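Local structure of envelopment polyprotein (Bovine Schmallenberg virus BH80/Germany/2011, 7A56) at residues A[56-62]-A[74-80]; A[223-227]-A[339-343]; A[139-145]-A[174-178]. The protein gives rise to the envelope glycoprotein Gc, a class II membrane fusion protein that probably merges viral and host-cell membranes during entry. All blocks are in the same frame, centred on the assembly; numbering follows the deposited sequence.

Interaction 1: A[56-62]-A[74-80]; sequences YKTMTLN and YIESHIP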
ATOM      1  N   TYR A  56       3.061  28.826   5.879  1.00 24.32           N
ATOM      2  CA  TYR A  56       4.076  28.222   5.029  1.00 25.10           C
ATOM      3  C   TYR A  56       4.814  29.297   4.210  1.00 25.36           C
ATOM      4  O   TYR A  56       4.191  30.171   3.595  1.00 25.75           O
ATOM      5  CB  TYR A  56       3.431  27.180   4.111  1.00 25.80           C
ATOM      6  CG  TYR A  56       4.429  26.328   3.346  1.00 23.24           C
ATOM      7  CD1 TYR A  56       5.012  25.190   3.944  1.00 21.84           C
ATOM      8  CD2 TYR A  56       4.859  26.706   2.072  1.00 23.99           C
ATOM      9  CE1 TYR A  56       5.938  24.424   3.265  1.00 22.61           C
ATOM     10  CE2 TYR A  56       5.802  25.934   1.355  1.00 23.06           C
ATOM     11  CZ  TYR A  56       6.332  24.803   1.952  1.00 23.72           C
ATOM     12  OH  TYR A  56       7.238  24.031   1.291  1.00 24.04           O
ATOM     13  N   LYS A  57       6.144  29.237   4.237  1.00 24.25           N
ATOM     14  CA  LYS A  57       6.992  30.042   3.368  1.00 26.21           C
ATOM     15  C   LYS A  57       8.191  29.214   2.920  1.00 26.30           C
ATOM     16  O   LYS A  57       8.865  28.602   3.767  1.00 26.95           O
ATOM     17  CB  LYS A  57       7.482  31.290   4.114  1.00 30.88           C
ATOM     18  CG  LYS A  57       8.409  32.114   3.292  1.00 36.11           C
ATOM     19  CD  LYS A  57       8.688  33.391   4.039  1.00 45.04           C
ATOM     20  CE  LYS A  57      10.055  33.374   4.626  1.00 56.20           C
ATOM     21  NZ  LYS A  57      10.918  34.274   3.807  1.00 55.90           N
ATOM     22  N   THR A  58       8.469  29.195   1.615  1.00 25.40           N
ATOM     23  CA  THR A  58       9.695  28.560   1.125  1.00 25.59           C
ATOM     24  C   THR A  58      10.349  29.474   0.091  1.00 24.53           C
ATOM     25  O   THR A  58      10.029  30.658  -0.008  1.00 25.29           O
ATOM     26  CB  THR A  58       9.421  27.153   0.563  1.00 27.16           C
ATOM     27  OG1 THR A  58      10.676  26.510   0.314  1.00 27.99           O
ATOM     28  CG2 THR A  58       8.574  27.192  -0.747  1.00 25.50           C
ATOM     29  N   MET A  59      11.293  28.942  -0.680  1.00 24.73           N
ATOM     30  CA  MET A  59      12.010  29.823  -1.593  1.00 28.65           C
ATOM     31  C   MET A  59      11.092  30.206  -2.740  1.00 27.11           C
ATOM     32  O   MET A  59      10.100  29.539  -3.012  1.00 23.36           O
ATOM     33  CB  MET A  59      13.285  29.140  -2.090  1.00 33.26           C
ATOM     34  CG  MET A  59      13.108  28.217  -3.249  1.00 38.21           C
ATOM     35  SD  MET A  59      12.805  26.491  -2.998  1.00 45.24           S
ATOM     36  CE  MET A  59      13.613  25.996  -1.476  1.00 42.43           C
ATOM     37  N   THR A  60      11.377  31.341  -3.351  1.00 27.12           N
ATOM     38  CA  THR A  60      10.578  31.876  -4.449  1.00 28.65           C
ATOM     39  C   THR A  60      11.501  32.188  -5.612  1.00 28.90           C
ATOM     40  O   THR A  60      12.708  32.380  -5.433  1.00 31.02           O
ATOM     41  CB  THR A  60       9.816  33.140  -4.058  1.00 29.91           C
ATOM     42  OG1 THR A  60      10.754  34.208  -3.724  1.00 28.11           O
ATOM     43  CG2 THR A  60       8.880  32.821  -2.878  1.00 28.47           C
ATOM     44  N   LEU A  61      10.939  32.167  -6.813  1.00 26.19           N
ATOM     45  CA  LEU A  61      11.679  32.541  -8.026  1.00 30.18           C
ATOM     46  C   LEU A  61      11.053  33.798  -8.586  1.00 29.98           C
ATOM     47  O   LEU A  61       9.832  33.866  -8.720  1.00 28.04           O
ATOM     48  CB  LEU A  61      11.610  31.411  -9.060  1.00 33.24           C
ATOM     49  CG  LEU A  61      12.347  30.146  -8.626  1.00 36.95           C
ATOM     50  CD1 LEU A  61      12.198  29.112  -9.681  1.00 37.58           C
ATOM     51  CD2 LEU A  61      13.814  30.489  -8.478  1.00 38.31           C
ATOM     52  N   ASN A  62      11.868  34.800  -8.922  1.00 30.51           N
ATOM     53  CA  ASN A  62      11.349  36.100  -9.314  1.00 37.75           C
ATOM     54  C   ASN A  62      11.892  36.377 -10.711  1.00 40.70           C
ATOM     55  O   ASN A  62      13.020  35.974 -11.018  1.00 40.29           O
ATOM     56  CB  ASN A  62      11.771  37.186  -8.251  1.00 44.69           C
ATOM     57  CG  ASN A  62      11.205  36.881  -6.770  1.00 54.03           C
ATOM     58  OD1 ASN A  62      11.534  35.836  -6.091  1.00 48.51           O
ATOM     59  ND2 ASN A  62      10.393  37.830  -6.266  1.00 53.95           N
ATOM     60  N   TYR A  74       7.094  38.623 -12.347  1.00 21.58           N
ATOM     61  CA  TYR A  74       6.359  37.516 -11.703  1.00 21.58           C
ATOM     62  C   TYR A  74       7.102  36.985 -10.487  1.00 24.42           C
ATOM     63  O   TYR A  74       8.307  37.227 -10.266  1.00 28.15           O
ATOM     64  CB  TYR A  74       6.105  36.366 -12.670  1.00 26.78           C
ATOM     65  CG  TYR A  74       7.336  35.656 -13.132  1.00 31.29           C
ATOM     66  CD1 TYR A  74       7.972  34.701 -12.331  1.00 32.78           C
ATOM     67  CD2 TYR A  74       7.853  35.916 -14.396  1.00 35.38           C
ATOM     68  CE1 TYR A  74       9.111  34.065 -12.757  1.00 34.94           C
ATOM     69  CE2 TYR A  74       8.969  35.271 -14.853  1.00 37.68           C
ATOM     70  CZ  TYR A  74       9.599  34.347 -14.051  1.00 40.93           C
ATOM     71  OH  TYR A  74      10.723  33.735 -14.571  1.00 43.21           O
ATOM     72  N   ILE A  75       6.350  36.166  -9.729  1.00 25.97           N
ATOM     73  CA  ILE A  75       6.905  35.365  -8.662  1.00 25.19           C
ATOM     74  C   ILE A  75       6.314  33.966  -8.803  1.00 25.21           C
ATOM     75  O   ILE A  75       5.146  33.791  -9.188  1.00 21.84           O
ATOM     76  CB  ILE A  75       6.621  35.965  -7.265  1.00 26.04           C
ATOM     77  CG1 ILE A  75       7.343  35.147  -6.179  1.00 29.89           C
ATOM     78  CG2 ILE A  75       5.117  36.098  -6.993  1.00 24.88           C
ATOM     79  CD1 ILE A  75       7.502  35.883  -4.879  1.00 30.72           C
ATOM     80  N   GLU A  76       7.156  32.984  -8.612  1.00 24.50           N
ATOM     81  CA  GLU A  76       6.734  31.591  -8.677  1.00 24.26           C
ATOM     82  C   GLU A  76       7.147  30.894  -7.391  1.00 23.90           C
ATOM     83  O   GLU A  76       8.221  31.166  -6.861  1.00 23.56           O
ATOM     84  CB  GLU A  76       7.377  30.925  -9.891  1.00 27.22           C
ATOM     85  CG  GLU A  76       6.851  29.522 -10.177  1.00 36.56           C
ATOM     86  CD  GLU A  76       7.731  28.434  -9.554  1.00 45.44           C
ATOM     87  OE1 GLU A  76       7.612  27.285 -10.017  1.00 55.33           O
ATOM     88  OE2 GLU A  76       8.567  28.718  -8.635  1.00 46.09           O
ATOM     89  N   SER A  77       6.320  29.955  -6.899  1.00 22.63           N
ATOM     90  CA  SER A  77       6.731  29.174  -5.735  1.00 23.14           C
ATOM     91  C   SER A  77       5.845  27.926  -5.710  1.00 20.69           C
ATOM     92  O   SER A  77       5.166  27.597  -6.697  1.00 20.07           O
ATOM     93  CB  SER A  77       6.640  30.001  -4.447  1.00 24.76           C
ATOM     94  OG  SER A  77       7.310  29.368  -3.364  1.00 23.31           O
ATOM     95  N   HIS A  78       5.853  27.229  -4.581  1.00 19.79           N
ATOM     96  CA  HIS A  78       5.063  26.002  -4.446  1.00 20.31           C
ATOM     97  C   HIS A  78       4.715  25.804  -2.981  1.00 23.91           C
ATOM     98  O   HIS A  78       5.409  26.311  -2.086  1.00 22.52           O
ATOM     99  CB  HIS A  78       5.819  24.768  -4.956  1.00 22.80           C
ATOM    100  CG  HIS A  78       7.236  24.693  -4.466  1.00 23.83           C
ATOM    101  ND1 HIS A  78       8.318  25.120  -5.222  1.00 25.41           N
ATOM    102  CD2 HIS A  78       7.749  24.306  -3.277  1.00 22.96           C
ATOM    103  CE1 HIS A  78       9.431  24.985  -4.523  1.00 26.13           C
ATOM    104  NE2 HIS A  78       9.117  24.494  -3.338  1.00 24.43           N
ATOM    105  N   ILE A  79       3.677  24.986  -2.736  1.00 22.03           N
ATOM    106  CA  ILE A  79       3.210  24.714  -1.393  1.00 20.12           C
ATOM    107  C   ILE A  79       2.722  23.268  -1.346  1.00 20.43           C
ATOM    108  O   ILE A  79       2.113  22.808  -2.322  1.00 22.28           O
ATOM    109  CB  ILE A  79       2.073  25.673  -0.963  1.00 21.05           C
ATOM    110  CG1 ILE A  79       1.533  25.343   0.429  1.00 24.14           C
ATOM    111  CG2 ILE A  79       0.920  25.719  -1.966  1.00 20.05           C
ATOM    112  CD1 ILE A  79       0.577  26.403   0.959  1.00 24.20           C
ATOM    113  N   PRO A  80       3.003  22.530  -0.264  1.00 18.44           N
ATOM    114  CA  PRO A  80       2.504  21.136  -0.160  1.00 20.10           C
ATOM    115  C   PRO A  80       1.002  21.071  -0.273  1.00 21.64           C
ATOM    116  O   PRO A  80       0.299  21.907   0.305  1.00 21.93           O
ATOM    117  CB  PRO A  80       2.953  20.698   1.242  1.00 21.01           C
ATOM    118  CG  PRO A  80       4.243  21.541   1.459  1.00 19.31           C
ATOM    119  CD  PRO A  80       3.904  22.895   0.860  1.00 17.04           C
TER
HETATM  120  O   HOH W   1       6.665  30.453  -0.347  1.00 26.62           O
HETATM  121  O   HOH W   2      10.449  28.447  -6.309  1.00 38.50           O
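Backbone hydrogen bonds join the segments at Leu61 and Glu76. Leu61 N donates to Glu76 O (2.9 Å, N-H...O 172°) and Glu76 N to Leu61 O (2.8 Å, 157°), making an antiparallel hydrogen-bonded pair. The next pair, Asn62 with Ile75, is non-hydrogen-bonded, with CA atoms 4.6 Å apart. Before Leu61 the link is made by a side chain, Ser77 OG to Met59 O (2.8 Å), while a water bridges Thr58 N (2.9 Å) and Ser77 OG (3.3 Å). This is the open end of the beta hairpin 61-67/70-80: Tyr56 CA and Ile79 CA already stand 7.4 Å apart.

At the wider end Pro80 packs on Tyr56: Pro80 CD lies 3.5 Å from the ring centroid and 22° off its normal, a CH-pi contact over the face. Separately, Met59 SD approaches the His78 ring obliquely, 4.9 Å from its centroid. Polar ends reach across the trimer: Thr58 OG1 and His78 NE2 both hydrogen-bond Asp229 of a neighbouring subunit, and Tyr56 OH bonds Gln231 of that subunit.

Interaction 2: A[223-227]-A[339-343]; sequences SDRIQ and KIMLG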
ATOM      1  N   SER A 223      -5.474  31.341 -15.271  1.00 29.32           N
ATOM      2  CA  SER A 223      -6.035  32.655 -15.522  1.00 30.42           C
ATOM      3  C   SER A 223      -4.921  33.486 -16.145  1.00 29.70           C
ATOM      4  O   SER A 223      -3.786  32.998 -16.308  1.00 28.00           O
ATOM      5  CB  SER A 223      -6.572  33.304 -14.232  1.00 30.10           C
ATOM      6  OG  SER A 223      -5.509  33.570 -13.308  1.00 29.22           O
ATOM      7  N   ASP A 224      -5.217  34.749 -16.465  1.00 29.72           N
ATOM      8  CA  ASP A 224      -4.192  35.582 -17.099  1.00 32.07           C
ATOM      9  C   ASP A 224      -3.063  35.898 -16.131  1.00 31.16           C
ATOM     10  O   ASP A 224      -1.887  35.809 -16.491  1.00 32.33           O
ATOM     11  CB  ASP A 224      -4.811  36.873 -17.641  1.00 34.57           C
ATOM     12  CG  ASP A 224      -5.789  36.603 -18.759  1.00 38.44           C
ATOM     13  OD1 ASP A 224      -5.605  35.595 -19.474  1.00 40.90           O
ATOM     14  OD2 ASP A 224      -6.745  37.358 -18.907  1.00 42.82           O
ATOM     15  N   ARG A 225      -3.397  36.255 -14.893  1.00 27.93           N
ATOM     16  CA  ARG A 225      -2.390  36.658 -13.912  1.00 26.09           C
ATOM     17  C   ARG A 225      -1.856  35.517 -13.052  1.00 25.49           C
ATOM     18  O   ARG A 225      -0.697  35.582 -12.579  1.00 28.84           O
ATOM     19  CB  ARG A 225      -2.998  37.721 -12.992  1.00 22.26           C
ATOM     20  CG  ARG A 225      -3.308  39.033 -13.734  1.00 24.62           C
ATOM     21  CD  ARG A 225      -4.335  39.844 -12.958  1.00 29.60           C
ATOM     22  NE  ARG A 225      -4.569  41.098 -13.647  1.00 28.94           N
ATOM     23  CZ  ARG A 225      -5.368  41.230 -14.703  1.00 29.25           C
ATOM     24  NH1 ARG A 225      -6.040  40.188 -15.159  1.00 29.65           N
ATOM     25  NH2 ARG A 225      -5.497  42.430 -15.301  1.00 34.49           N
ATOM     26  N   ILE A 226      -2.666  34.489 -12.790  1.00 23.81           N
ATOM     27  CA  ILE A 226      -2.277  33.463 -11.820  1.00 23.00           C
ATOM     28  C   ILE A 226      -2.500  32.076 -12.393  1.00 23.42           C
ATOM     29  O   ILE A 226      -3.575  31.768 -12.931  1.00 26.01           O
ATOM     30  CB  ILE A 226      -3.028  33.612 -10.483  1.00 25.54           C
ATOM     31  CG1 ILE A 226      -2.822  35.035  -9.893  1.00 25.70           C
ATOM     32  CG2 ILE A 226      -2.618  32.439  -9.513  1.00 23.02           C
ATOM     33  CD1 ILE A 226      -3.805  35.289  -8.732  1.00 25.35           C
ATOM     34  N   GLN A 227      -1.457  31.256 -12.349  1.00 22.75           N
ATOM     35  CA  GLN A 227      -1.608  29.862 -12.751  1.00 23.69           C
ATOM     36  C   GLN A 227      -1.260  28.955 -11.580  1.00 22.19           C
ATOM     37  O   GLN A 227      -0.335  29.241 -10.810  1.00 24.76           O
ATOM     38  CB  GLN A 227      -0.707  29.539 -13.980  1.00 25.06           C
ATOM     39  CG  GLN A 227      -1.063  30.319 -15.236  1.00 25.46           C
ATOM     40  CD  GLN A 227      -0.277  31.493 -15.336  1.00 31.75           C
ATOM     41  OE1 GLN A 227       0.962  31.428 -15.213  1.00 34.35           O
ATOM     42  NE2 GLN A 227      -0.954  32.649 -15.563  1.00 32.93           N
ATOM     43  N   LYS A 339       2.160  30.548  -9.948  1.00 22.19           N
ATOM     44  CA  LYS A 339       2.857  31.692 -10.526  1.00 21.66           C
ATOM     45  C   LYS A 339       1.894  32.863 -10.592  1.00 23.18           C
ATOM     46  O   LYS A 339       0.741  32.723 -11.038  1.00 24.99           O
ATOM     47  CB  LYS A 339       3.417  31.319 -11.918  1.00 21.76           C
ATOM     48  CG  LYS A 339       4.274  32.482 -12.615  1.00 20.98           C
ATOM     49  CD  LYS A 339       4.459  32.150 -14.079  1.00 20.35           C
ATOM     50  CE  LYS A 339       5.328  33.311 -14.820  1.00 22.94           C
ATOM     51  NZ  LYS A 339       5.592  32.889 -16.235  1.00 25.29           N
ATOM     52  N   ILE A 340       2.383  34.032 -10.145  1.00 25.30           N
ATOM     53  CA  ILE A 340       1.600  35.266 -10.064  1.00 24.35           C
ATOM     54  C   ILE A 340       2.361  36.346 -10.840  1.00 23.01           C
ATOM     55  O   ILE A 340       3.571  36.513 -10.633  1.00 24.78           O
ATOM     56  CB  ILE A 340       1.406  35.714  -8.600  1.00 21.83           C
ATOM     57  CG1 ILE A 340       0.585  34.679  -7.795  1.00 21.83           C
ATOM     58  CG2 ILE A 340       0.788  37.141  -8.525  1.00 23.07           C
ATOM     59  CD1 ILE A 340       0.953  34.761  -6.289  1.00 27.86           C
ATOM     60  N   MET A 341       1.675  36.976 -11.798  1.00 21.60           N
ATOM     61  CA  MET A 341       2.240  38.016 -12.692  1.00 23.81           C
ATOM     62  C   MET A 341       1.218  39.134 -12.823  1.00 25.88           C
ATOM     63  O   MET A 341       0.281  39.024 -13.629  1.00 28.45           O
ATOM     64  CB  MET A 341       2.553  37.396 -14.048  1.00 29.05           C
ATOM     65  CG  MET A 341       3.244  38.376 -15.086  1.00 38.79           C
ATOM     66  SD  MET A 341       4.129  37.315 -16.259  1.00 46.99           S
ATOM     67  CE  MET A 341       5.519  38.381 -16.680  1.00 50.38           C
ATOM     68  N   LEU A 342       1.408  40.221 -12.056  1.00 25.86           N
ATOM     69  CA  LEU A 342       0.424  41.297 -12.001  1.00 25.47           C
ATOM     70  C   LEU A 342       0.821  42.518 -12.840  1.00 28.87           C
ATOM     71  O   LEU A 342      -0.005  43.417 -13.039  1.00 31.54           O
ATOM     72  CB  LEU A 342       0.202  41.728 -10.544  1.00 26.04           C
ATOM     73  CG  LEU A 342      -0.149  40.586  -9.592  1.00 25.63           C
ATOM     74  CD1 LEU A 342      -0.491  41.048  -8.146  1.00 27.89           C
ATOM     75  CD2 LEU A 342      -1.328  39.821 -10.144  1.00 26.18           C
ATOM     76  N   GLY A 343       2.042  42.586 -13.307  1.00 29.22           N
ATOM     77  CA  GLY A 343       2.509  43.863 -13.876  1.00 30.82           C
ATOM     78  C   GLY A 343       3.830  44.244 -13.249  1.00 31.89           C
ATOM     79  O   GLY A 343       4.594  43.353 -12.883  1.00 31.27           O
TER
HETATM   80  O   HOH W   3      -2.995  43.117 -12.647  1.00 37.01           O
HETATM   81  O   HOH W   4       3.231  30.941 -17.216  1.00 33.64           O
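Lys339 is tied to Gln227 twice through the backbone: Lys339 N donates to Gln227 O (2.9 Å, 155°) and Gln227 N to Lys339 O (2.9 Å, 158°), which defines an antiparallel hydrogen-bonded pair. Their side chains share a face, where one water joins Gln227 OE1 (3.1 Å) and Lys339 NZ (3.2 Å); the ammonium also hydrogen-bonds Thr60 O of a neighbouring subunit. Ile340 follows as a non-hydrogen-bonded pair with Ile226. Their CA atoms are 4.6 Å apart and Ile226 CG1 lies 4.0 Å from Ile340 CG1, an apolar contact on the other face. At Met341 the amide N donates to Arg225 O (2.9 Å, 153°), the last direct backbone bond. Leu342 then reaches back with its side chain, CD2 to Arg225 CB 3.9 Å, and a second water links Leu342 O (3.0 Å) to Arg225 NE (2.7 Å). The turn at 223-227 is held internally by Ser223 OG to Ile226 O (2.7 Å) and Gln227 NE2 to Ser223 O (2.9 Å).

Within the five-stranded antiparallel sheet, strand 335-343 runs between 226-231 and 70-80, its far edge bonded through Ile340 and Ile75. Helix 23-40 packs against the turn, where Asp37 forms a salt bridge with Arg225, and Ile102 of strand 98-134 meets Ile340 and Leu342.

Interaction 3: A[139-145]-A[174-178]; sequences CPSPIPH and CLYGS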
ATOM      1  N   CYS A 139     -26.647 -44.182   6.369  1.00 31.98           N
ATOM      2  CA  CYS A 139     -26.959 -42.753   6.270  1.00 31.08           C
ATOM      3  C   CYS A 139     -27.215 -42.402   4.805  1.00 35.45           C
ATOM      4  O   CYS A 139     -26.538 -42.934   3.922  1.00 34.78           O
ATOM      5  CB  CYS A 139     -25.806 -41.945   6.830  1.00 34.50           C
ATOM      6  SG  CYS A 139     -25.598 -42.070   8.618  1.00 32.21           S
ATOM      7  N   PRO A 140     -28.211 -41.561   4.507  1.00 38.45           N
ATOM      8  CA  PRO A 140     -28.456 -41.161   3.106  1.00 40.72           C
ATOM      9  C   PRO A 140     -27.296 -40.331   2.550  1.00 39.47           C
ATOM     10  O   PRO A 140     -26.531 -39.727   3.302  1.00 38.73           O
ATOM     11  CB  PRO A 140     -29.742 -40.329   3.198  1.00 40.32           C
ATOM     12  CG  PRO A 140     -29.684 -39.719   4.607  1.00 38.64           C
ATOM     13  CD  PRO A 140     -29.145 -40.903   5.440  1.00 37.83           C
ATOM     14  N   SER A 141     -27.114 -40.411   1.225  1.00 44.54           N
ATOM     15  CA  SER A 141     -26.091 -39.625   0.466  1.00 49.45           C
ATOM     16  C   SER A 141     -26.823 -38.767  -0.554  1.00 49.43           C
ATOM     17  O   SER A 141     -27.516 -39.303  -1.411  1.00 51.24           O
ATOM     18  CB  SER A 141     -25.081 -40.502  -0.301  1.00 54.52           C
ATOM     19  OG  SER A 141     -24.520 -41.539   0.481  1.00 60.25           O
ATOM     20  N   PRO A 142     -26.741 -37.458  -0.426  1.00 46.68           N
ATOM     21  CA  PRO A 142     -26.087 -36.753   0.671  1.00 44.92           C
ATOM     22  C   PRO A 142     -27.010 -36.723   1.880  1.00 43.02           C
ATOM     23  O   PRO A 142     -28.170 -37.122   1.769  1.00 44.73           O
ATOM     24  CB  PRO A 142     -25.934 -35.351   0.113  1.00 44.02           C
ATOM     25  CG  PRO A 142     -27.243 -35.194  -0.649  1.00 45.33           C
ATOM     26  CD  PRO A 142     -27.426 -36.515  -1.330  1.00 49.40           C
ATOM     27  N   ILE A 143     -26.496 -36.236   3.004  1.00 40.57           N
ATOM     28  CA  ILE A 143     -27.382 -35.853   4.104  1.00 39.61           C
ATOM     29  C   ILE A 143     -28.272 -34.715   3.610  1.00 43.01           C
ATOM     30  O   ILE A 143     -27.744 -33.668   3.174  1.00 39.62           O
ATOM     31  CB  ILE A 143     -26.546 -35.400   5.325  1.00 36.11           C
ATOM     32  CG1 ILE A 143     -25.521 -36.467   5.782  1.00 31.89           C
ATOM     33  CG2 ILE A 143     -27.446 -34.862   6.450  1.00 35.26           C
ATOM     34  CD1 ILE A 143     -26.131 -37.850   6.176  1.00 35.79           C
ATOM     35  N   PRO A 144     -29.603 -34.825   3.663  1.00 46.62           N
ATOM     36  CA  PRO A 144     -30.439 -33.707   3.190  1.00 48.89           C
ATOM     37  C   PRO A 144     -30.249 -32.427   4.010  1.00 44.93           C
ATOM     38  O   PRO A 144     -30.137 -32.445   5.242  1.00 43.46           O
ATOM     39  CB  PRO A 144     -31.865 -34.255   3.317  1.00 53.04           C
ATOM     40  CG  PRO A 144     -31.783 -35.323   4.258  1.00 53.35           C
ATOM     41  CD  PRO A 144     -30.421 -35.947   4.124  1.00 51.10           C
ATOM     42  N   HIS A 145     -30.226 -31.293   3.311  1.00 44.17           N
ATOM     43  CA  HIS A 145     -30.047 -30.041   4.027  1.00 40.15           C
ATOM     44  C   HIS A 145     -30.440 -28.872   3.131  1.00 43.64           C
ATOM     45  O   HIS A 145     -30.414 -28.971   1.897  1.00 44.86           O
ATOM     46  CB  HIS A 145     -28.603 -29.865   4.493  1.00 38.73           C
ATOM     47  CG  HIS A 145     -27.593 -29.891   3.395  1.00 39.06           C
ATOM     48  ND1 HIS A 145     -27.279 -31.039   2.697  1.00 39.23           N
ATOM     49  CD2 HIS A 145     -26.779 -28.922   2.911  1.00 40.16           C
ATOM     50  CE1 HIS A 145     -26.351 -30.759   1.797  1.00 42.34           C
ATOM     51  NE2 HIS A 145     -26.019 -29.487   1.918  1.00 40.08           N
ATOM     52  N   CYS A 174     -29.197 -44.859  11.153  1.00 29.71           N
ATOM     53  CA  CYS A 174     -28.470 -43.609  11.069  1.00 28.74           C
ATOM     54  C   CYS A 174     -29.200 -42.535  11.867  1.00 27.75           C
ATOM     55  O   CYS A 174     -30.432 -42.565  11.994  1.00 29.60           O
ATOM     56  CB  CYS A 174     -28.315 -43.187   9.611  1.00 31.12           C
ATOM     57  SG  CYS A 174     -27.448 -41.529   9.322  1.00 32.23           S
ATOM     58  N   LEU A 175     -28.428 -41.563  12.357  1.00 27.64           N
ATOM     59  CA  LEU A 175     -28.988 -40.357  12.953  1.00 25.28           C
ATOM     60  C   LEU A 175     -28.291 -39.202  12.267  1.00 25.66           C
ATOM     61  O   LEU A 175     -27.050 -39.157  12.250  1.00 26.04           O
ATOM     62  CB  LEU A 175     -28.773 -40.305  14.472  1.00 25.75           C
ATOM     63  CG  LEU A 175     -29.207 -39.089  15.282  1.00 30.57           C
ATOM     64  CD1 LEU A 175     -30.701 -38.888  15.238  1.00 32.07           C
ATOM     65  CD2 LEU A 175     -28.755 -39.220  16.715  1.00 28.20           C
ATOM     66  N   TYR A 176     -29.069 -38.309  11.657  1.00 24.67           N
ATOM     67  CA  TYR A 176     -28.427 -37.236  10.878  1.00 26.22           C
ATOM     68  C   TYR A 176     -29.192 -35.926  11.028  1.00 26.37           C
ATOM     69  O   TYR A 176     -30.320 -35.890  11.525  1.00 30.97           O
ATOM     70  CB  TYR A 176     -28.328 -37.631   9.378  1.00 30.11           C
ATOM     71  CG  TYR A 176     -29.642 -37.913   8.704  1.00 40.48           C
ATOM     72  CD1 TYR A 176     -30.190 -39.206   8.693  1.00 46.72           C
ATOM     73  CD2 TYR A 176     -30.338 -36.902   8.047  1.00 45.73           C
ATOM     74  CE1 TYR A 176     -31.406 -39.459   8.062  1.00 54.99           C
ATOM     75  CE2 TYR A 176     -31.555 -37.151   7.421  1.00 51.75           C
ATOM     76  CZ  TYR A 176     -32.074 -38.415   7.426  1.00 56.58           C
ATOM     77  OH  TYR A 176     -33.270 -38.616   6.786  1.00 67.75           O
ATOM     78  N   GLY A 177     -28.564 -34.839  10.598  1.00 28.42           N
ATOM     79  CA  GLY A 177     -29.295 -33.601  10.503  1.00 27.76           C
ATOM     80  C   GLY A 177     -28.444 -32.505   9.888  1.00 27.40           C
ATOM     81  O   GLY A 177     -27.436 -32.768   9.214  1.00 28.21           O
ATOM     82  N   SER A 178     -28.892 -31.268  10.120  1.00 29.45           N
ATOM     83  CA  SER A 178     -28.199 -30.081   9.598  1.00 27.00           C
ATOM     84  C   SER A 178     -28.403 -28.923  10.568  1.00 27.78           C
ATOM     85  O   SER A 178     -29.314 -28.941  11.414  1.00 28.49           O
ATOM     86  CB  SER A 178     -28.701 -29.719   8.199  1.00 29.12           C
ATOM     87  OG  SER A 178     -30.114 -29.679   8.178  1.00 31.60           O
TER
HETATM   88  O   HOH W   5     -31.211 -32.122   7.848  1.00 33.58           O
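Loop 139-145 arches over one face of strand 174-178, and the ring of Tyr176 fills the hollow beneath the arch. At one end the loop is fixed covalently: Cys139 SG and Cys174 SG are 2.1 Å apart, with a disulfide torsion of 97°, and the CA atoms of these residues are 5.1 Å apart. The next residue forms one wall of the hollow. Pro140 CG sits 4.0 Å from the Tyr176 ring centroid and 15° off the ring normal, a CH-pi contact over the face. The loop then bulges away, through a cis peptide before Pro142, and returns at Ile143, whose CG2 meets Tyr176 CD2 (3.9 Å) and Gly177 O (3.5 Å). Pro144 CG adds a contact with Tyr176 CE2 (3.7 Å).

At the other end His145 CB rests on Ser178 CB (3.7 Å). Direct hydrogen bonds between the segments are absent; instead a water connects Pro144 O (2.8 Å) with Ser178 OG (2.7 Å), and His145 ND1 donates to Ile143 O (2.7 Å), a local bond within the loop. The disulfide thus fixes one end, and the Tyr176 ring occupies the space under the loop. Above, Arg297 of a neighbouring subunit hydrogen-bonds Pro140 O. Below, strand 172-183 lies between 98-134 and 150-158, bonded to Val134, Glu132 and Lys130 of one and to Lys154 and Phe152 of the other; the loop itself links those two flanking strands.

Interactions 1 and 2 belong to one antiparallel sheet and touch, Ile75 O lying 2.9 Å from Ile340 N, because strands 70-80 and 335-343 are neighbours; their centres are 13 Å apart. Interaction 3 lies on the opposite side of the chain's centre, about 77 and 80 Å from them between centres, which fits the elongated shape of a class II fusion protein. Interaction 1 is mostly buried (597 Å² between its segments), whereas interactions 2 (326 Å²) and 3 (359 Å²) are partly buried. Main-chain hydrogen bonds dominate interaction 2 and share interaction 1 with side chains; interaction 3, a loop over a strand, relies on a disulfide and proline-tyrosine packing. All three adjoin another subunit.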